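Local atomic coordinates of L-lysine 6-oxidase (Marinomonas mediterranea, PDB entry 3WEU), a protein that oxidises the epsilon-amino group of L-lysine with a cysteine tryptophylquinone cofactor, releasing ammonium and hydrogen peroxide, the latter giving it antibacterial activity. Residues Ile221-Val226 and Thr241-Val246; Gln310-Val315 and Gln584-Val589. One frame throughout, in Å; residues are numbered along the deposited sequence.

Contact 1: residues Ile221-Val226 and Thr241-Val246; sequences ISDGSV and TAWMVV
Residues D223-V226 and T241-V246 run antiparallel at 156°, with G224-M244 and V226-A242 as hydrogen-bonded pairs and D223-V245 and S225-W243 as non-hydrogen-bonded pairs. The G224-M244 pair is short on both sides, M244 N lying 2.7 Å from G224 O. On the face carrying D223, S225, V245 and W243, the indole of W243 leans over the partner strand. G224 O sits 3.2 Å above the ring plane, offset toward the rim, while CZ3 reaches CB of S225. The ring thus lies over the G224-S225 backbone, and serine suits its place because its CB is small enough to fit beside the indole. W243 NE1 donates to D223 OD2 at 2.9 Å, almost exactly in the ring plane and on the anti lone pair of the carboxylate. CG of D223, between its backbone N and carbonyl carbon (chi1 72°), comes alongside the ring edge. L501 N also bonds OD2, and T502 OG1 bonds OD1. On the opposite face, V226 CG2 packs on M244 CB at 3.9 Å, apolar groups suited to that interior. Strands 223-232 and 237-247 form a beta hairpin: strand 80-91 flanks the first, strand 4-13 runs parallel beside the second, and F63 of strand 58-66 touches V226 and M244.

Contact 2: residues Gln310-Val315 and Gln584-Val589; sequences QWVSNV and QSPWDV. With EDO (1,2-ethanediol), chain J.
V312 and P586 meet obliquely, CG1 of the valine 3.7 Å from CB of the proline ring. The first torsion of V312 sets CG1 anti to its carbonyl carbon (chi1 -70°), and the same methyl also approaches CG1 of V589, at 4.2 Å. These compact apolar groups fill a small buried patch, to which I632 of strand 631-634 adds its side chain.

Beside this patch the backbone supplies the polar link. V312 O accepts from two successive amides: W587 N, at 3.0 Å, is tilted only 15° from the carbonyl plane, whereas D588 N, at 3.1 Å, stands well above it. P586 itself has no N-H to donate; the two amides after it turn to V312 O. A water donates to both Q310 O and D588 O, making a second, indirect tie.

Farther along, the side chains of N314 and D588 cross at about a right angle, amide and carboxylate planes 31° apart. ND2 stays 3.6 Å from D588 CG, a contact rather than a bond. D588 OD1 is hydrogen-bonded to Y579 OH, and N314 OD1 to Q609 NE2. The indole of W587 leads away from the loop, and NE1 donates in the ring plane to O2 of an ethanediol, 3.1 Å away, which also bonds Y577 and probably comes from the crystallisation liquor.

The loop after helix 295-308 thus packs on the loop leading into strand 588-590, which pairs with strand 609-611. Segment 584-589 begins three residues after W581, the tryptophylquinone cross-linked to C516, and S585 OG bonds C516 O, placing this irregular packing beside the cofactor site.

Contact 1 is the more deeply buried and joins neighbouring strands of one hairpin within the N-terminal family region; contact 2, partly buried, brings together segments 269 residues apart in sequence. They share no secondary-structure element, and their centres lie 29 Å apart on opposite sides of the chain's centre. In contact 1 the G224-M244 and V226-A242 pairs exchange reciprocal backbone bonds, and side chains add a buried indole-carboxylate bond. Contact 2 lacks that periodicity, so a single carbonyl and a bridging water do the polar work beside a small apolar patch. Each uses an indole N-H, across the hairpin to an aspartate in contact 1 and away from the partner loop to a bound ethanediol in contact 2.

Contact 1: residues Ile221-Val226 and Thr241-Val246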
loop_
_atom_site.group_PDB
_atom_site.type_symbol
_atom_site.label_atom_id
_atom_site.label_comp_id
_atom_site.label_asym_id
_atom_site.label_seq_id
_atom_site.Cartn_x
_atom_site.Cartn_y
_atom_site.Cartn_z
ATOM N N ILE A 221 4.003 -2.390 26.802
ATOM C CA ILE A 221 4.943 -1.669 27.656
ATOM C C ILE A 221 4.139 -0.908 28.675
ATOM O O ILE A 221 3.013 -0.545 28.384
ATOM C CB ILE A 221 5.813 -0.694 26.792
ATOM C CG1 ILE A 221 6.759 -1.458 25.861
ATOM C CG2 ILE A 221 6.563 0.330 27.646
ATOM C CD1 ILE A 221 7.950 -2.104 26.623
ATOM N N SER A 222 4.717 -0.671 29.857
ATOM C CA SER A 222 4.096 0.168 30.862
ATOM C C SER A 222 5.133 0.629 31.850
ATOM O O SER A 222 6.289 0.142 31.884
ATOM C CB SER A 222 3.013 -0.599 31.636
ATOM O OG SER A 222 3.593 -1.587 32.459
ATOM N N ASP A 223 4.741 1.574 32.669
ATOM C CA ASP A 223 5.515 1.941 33.855
ATOM C C ASP A 223 4.571 2.536 34.912
ATOM O O ASP A 223 3.429 2.885 34.572
ATOM C CB ASP A 223 6.596 2.996 33.495
ATOM C CG ASP A 223 6.025 4.361 33.199
ATOM O OD1 ASP A 223 5.612 4.573 32.051
ATOM O OD2 ASP A 223 6.049 5.251 34.124
ATOM N N GLY A 224 5.042 2.616 36.151
ATOM C CA GLY A 224 4.250 3.196 37.221
ATOM C C GLY A 224 4.731 3.003 38.612
ATOM O O GLY A 224 5.858 2.614 38.862
ATOM N N SER A 225 3.849 3.327 39.570
ATOM C CA SER A 225 4.231 3.480 40.915
ATOM C C SER A 225 4.210 2.180 41.663
ATOM O O SER A 225 3.372 1.278 41.382
ATOM C CB SER A 225 3.243 4.429 41.629
ATOM O OG SER A 225 1.906 3.952 41.494
ATOM N N VAL A 226 5.086 2.123 42.657
ATOM C CA VAL A 226 5.172 1.006 43.575
ATOM C C VAL A 226 4.941 1.603 44.942
ATOM O O VAL A 226 5.660 2.492 45.321
ATOM C CB VAL A 226 6.516 0.255 43.547
ATOM C CG1 VAL A 226 6.599 -0.856 44.603
ATOM C CG2 VAL A 226 6.694 -0.363 42.170
ATOM N N THR A 241 7.824 4.132 48.856
ATOM C CA THR A 241 7.420 4.075 47.443
ATOM C C THR A 241 8.663 3.942 46.522
ATOM O O THR A 241 9.814 4.251 46.953
ATOM C CB THR A 241 6.666 5.319 46.994
ATOM O OG1 THR A 241 7.474 6.434 47.332
ATOM C CG2 THR A 241 5.283 5.423 47.658
ATOM N N ALA A 242 8.385 3.530 45.282
ATOM C CA ALA A 242 9.361 3.387 44.227
ATOM C C ALA A 242 8.607 3.475 42.942
ATOM O O ALA A 242 7.407 3.836 42.932
ATOM C CB ALA A 242 10.091 2.022 44.368
ATOM N N TRP A 243 9.300 3.209 41.839
ATOM C CA TRP A 243 8.738 3.212 40.523
ATOM C C TRP A 243 9.117 1.918 39.841
ATOM O O TRP A 243 10.041 1.191 40.281
ATOM C CB TRP A 243 9.220 4.430 39.724
ATOM C CG TRP A 243 8.251 4.895 38.724
ATOM C CD1 TRP A 243 8.248 4.613 37.415
ATOM C CD2 TRP A 243 7.095 5.723 38.952
ATOM N NE1 TRP A 243 7.166 5.169 36.796
ATOM C CE2 TRP A 243 6.455 5.887 37.722
ATOM C CE3 TRP A 243 6.564 6.349 40.064
ATOM C CZ2 TRP A 243 5.303 6.677 37.564
ATOM C CZ3 TRP A 243 5.386 7.097 39.924
ATOM C CH2 TRP A 243 4.793 7.269 38.695
ATOM N N MET A 244 8.419 1.640 38.760
ATOM C CA MET A 244 8.612 0.442 38.003
ATOM C C MET A 244 8.525 0.742 36.509
ATOM O O MET A 244 7.576 1.394 36.059
ATOM C CB MET A 244 7.531 -0.585 38.404
ATOM C CG MET A 244 7.554 -1.850 37.593
ATOM S SD MET A 244 8.952 -2.821 38.096
ATOM C CE MET A 244 9.071 -3.876 36.714
ATOM N N VAL A 245 9.444 0.176 35.726
ATOM C CA VAL A 245 9.412 0.350 34.292
ATOM C C VAL A 245 9.526 -0.987 33.591
ATOM O O VAL A 245 10.346 -1.814 33.948
ATOM C CB VAL A 245 10.583 1.254 33.869
ATOM C CG1 VAL A 245 10.581 1.453 32.362
ATOM C CG2 VAL A 245 10.449 2.592 34.589
ATOM N N VAL A 246 8.741 -1.171 32.554
ATOM C CA VAL A 246 8.808 -2.351 31.716
ATOM C C VAL A 246 9.475 -1.970 30.351
ATOM O O VAL A 246 9.103 -0.957 29.726
ATOM C CB VAL A 246 7.462 -2.971 31.444
ATOM C CG1 VAL A 246 7.652 -4.237 30.615
ATOM C CG2 VAL A 246 6.777 -3.317 32.732
#

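Contact 2: residues Gln310-Val315 and Gln584-Val589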
loop_
_atom_site.group_PDB
_atom_site.type_symbol
_atom_site.label_atom_id
_atom_site.label_comp_id
_atom_site.label_asym_id
_atom_site.label_seq_id
_atom_site.Cartn_x
_atom_site.Cartn_y
_atom_site.Cartn_z
ATOM N N GLN A 310 32.390 -4.127 20.399
ATOM C CA GLN A 310 32.807 -4.934 19.233
ATOM C C GLN A 310 31.997 -6.212 18.982
ATOM O O GLN A 310 32.038 -6.741 17.852
ATOM C CB GLN A 310 34.299 -5.285 19.402
ATOM C CG GLN A 310 34.559 -6.206 20.613
ATOM C CD GLN A 310 36.032 -6.571 20.725
ATOM O OE1 GLN A 310 36.550 -7.360 19.938
ATOM N NE2 GLN A 310 36.703 -6.053 21.744
ATOM N N TRP A 311 31.302 -6.723 20.009
ATOM C CA TRP A 311 30.549 -7.961 19.837
ATOM C C TRP A 311 29.200 -7.742 19.144
ATOM O O TRP A 311 28.540 -8.702 18.793
ATOM C CB TRP A 311 30.306 -8.624 21.156
ATOM C CG TRP A 311 31.613 -9.002 21.849
ATOM C CD1 TRP A 311 32.141 -8.422 22.973
ATOM C CD2 TRP A 311 32.484 -10.057 21.484
ATOM N NE1 TRP A 311 33.337 -9.043 23.281
ATOM C CE2 TRP A 311 33.562 -10.066 22.408
ATOM C CE3 TRP A 311 32.466 -11.024 20.475
ATOM C CZ2 TRP A 311 34.597 -11.028 22.361
ATOM C CZ3 TRP A 311 33.498 -11.945 20.423
ATOM C CH2 TRP A 311 34.549 -11.940 21.386
ATOM N N VAL A 312 28.825 -6.479 18.988
ATOM C CA VAL A 312 27.527 -6.102 18.489
ATOM C C VAL A 312 27.567 -5.002 17.449
ATOM O O VAL A 312 26.508 -4.623 16.946
ATOM C CB VAL A 312 26.567 -5.753 19.642
ATOM C CG1 VAL A 312 26.156 -6.967 20.454
ATOM C CG2 VAL A 312 27.186 -4.739 20.571
ATOM N N SER A 313 28.761 -4.478 17.134
ATOM C CA SER A 313 28.913 -3.355 16.201
ATOM C C SER A 313 30.361 -3.343 15.731
ATOM O O SER A 313 31.251 -3.905 16.422
ATOM C CB SER A 313 28.546 -2.047 16.907
ATOM O OG SER A 313 29.383 -1.817 18.012
ATOM N N ASN A 314 30.635 -2.589 14.668
ATOM C CA ASN A 314 31.983 -2.360 14.187
ATOM C C ASN A 314 32.407 -0.946 14.527
ATOM O O ASN A 314 32.119 -0.012 13.799
ATOM C CB ASN A 314 32.085 -2.647 12.701
ATOM C CG ASN A 314 31.958 -4.113 12.416
ATOM O OD1 ASN A 314 32.585 -4.928 13.065
ATOM N ND2 ASN A 314 31.110 -4.465 11.466
ATOM N N VAL A 315 33.102 -0.848 15.666
ATOM C CA VAL A 315 33.567 0.403 16.193
ATOM C C VAL A 315 35.049 0.298 16.529
ATOM O O VAL A 315 35.522 0.699 17.609
ATOM C CB VAL A 315 32.753 0.778 17.448
ATOM C CG1 VAL A 315 31.370 1.226 17.013
ATOM C CG2 VAL A 315 32.783 -0.407 18.474
ATOM N N GLN A 584 21.965 -2.691 23.161
ATOM C CA GLN A 584 20.531 -2.878 23.330
ATOM C C GLN A 584 19.799 -3.297 22.076
ATOM O O GLN A 584 18.676 -3.779 22.145
ATOM C CB GLN A 584 19.881 -1.608 23.916
ATOM C CG GLN A 584 19.082 -1.908 25.145
ATOM C CD GLN A 584 19.980 -2.063 26.395
ATOM O OE1 GLN A 584 21.184 -2.301 26.319
ATOM N NE2 GLN A 584 19.347 -2.016 27.533
ATOM N N SER A 585 20.440 -3.135 20.938
ATOM C CA SER A 585 19.840 -3.404 19.649
ATOM C C SER A 585 21.017 -3.739 18.727
ATOM O O SER A 585 21.552 -2.891 18.035
ATOM C CB SER A 585 19.056 -2.219 19.137
ATOM O OG SER A 585 18.338 -2.653 18.017
ATOM N N PRO A 586 21.530 -4.969 18.853
ATOM C CA PRO A 586 22.749 -5.355 18.159
ATOM C C PRO A 586 22.602 -5.282 16.667
ATOM O O PRO A 586 21.461 -5.335 16.132
ATOM C CB PRO A 586 22.947 -6.829 18.586
ATOM C CG PRO A 586 22.250 -6.915 19.856
ATOM C CD PRO A 586 21.027 -6.054 19.714
ATOM N N TRP A 587 23.712 -5.153 15.981
ATOM C CA TRP A 587 23.710 -5.037 14.524
ATOM C C TRP A 587 24.643 -5.970 13.840
ATOM O O TRP A 587 24.225 -6.659 12.884
ATOM C CB TRP A 587 23.949 -3.590 14.129
ATOM C CG TRP A 587 23.550 -3.241 12.748
ATOM C CD1 TRP A 587 24.334 -2.700 11.758
ATOM C CD2 TRP A 587 22.236 -3.350 12.205
ATOM N NE1 TRP A 587 23.575 -2.496 10.652
ATOM C CE2 TRP A 587 22.288 -2.882 10.895
ATOM C CE3 TRP A 587 21.054 -3.836 12.689
ATOM C CZ2 TRP A 587 21.182 -2.862 10.070
ATOM C CZ3 TRP A 587 19.931 -3.842 11.845
ATOM C CH2 TRP A 587 20.028 -3.363 10.559
ATOM N N ASP A 588 25.918 -5.986 14.260
ATOM C CA ASP A 588 26.925 -6.840 13.646
ATOM C C ASP A 588 27.364 -7.834 14.707
ATOM O O ASP A 588 27.968 -7.443 15.695
ATOM C CB ASP A 588 28.077 -6.006 13.164
ATOM C CG ASP A 588 27.612 -4.811 12.361
ATOM O OD1 ASP A 588 27.417 -3.720 12.923
ATOM O OD2 ASP A 588 27.361 -5.001 11.166
ATOM N N VAL A 589 26.985 -9.093 14.512
ATOM C CA VAL A 589 27.134 -10.147 15.531
ATOM C C VAL A 589 27.686 -11.411 14.938
ATOM O O VAL A 589 27.623 -11.614 13.701
ATOM C CB VAL A 589 25.798 -10.453 16.225
ATOM C CG1 VAL A 589 25.289 -9.256 16.985
ATOM C CG2 VAL A 589 24.763 -10.996 15.269
HETATM C C1 EDO J . 23.262 -3.601 6.587
HETATM O O1 EDO J . 22.908 -4.343 7.750
HETATM C C2 EDO J . 24.498 -2.783 6.980
HETATM O O2 EDO J . 24.105 -1.593 7.699
HETATM O O HOH W 1 30.678 -8.428 16.060
#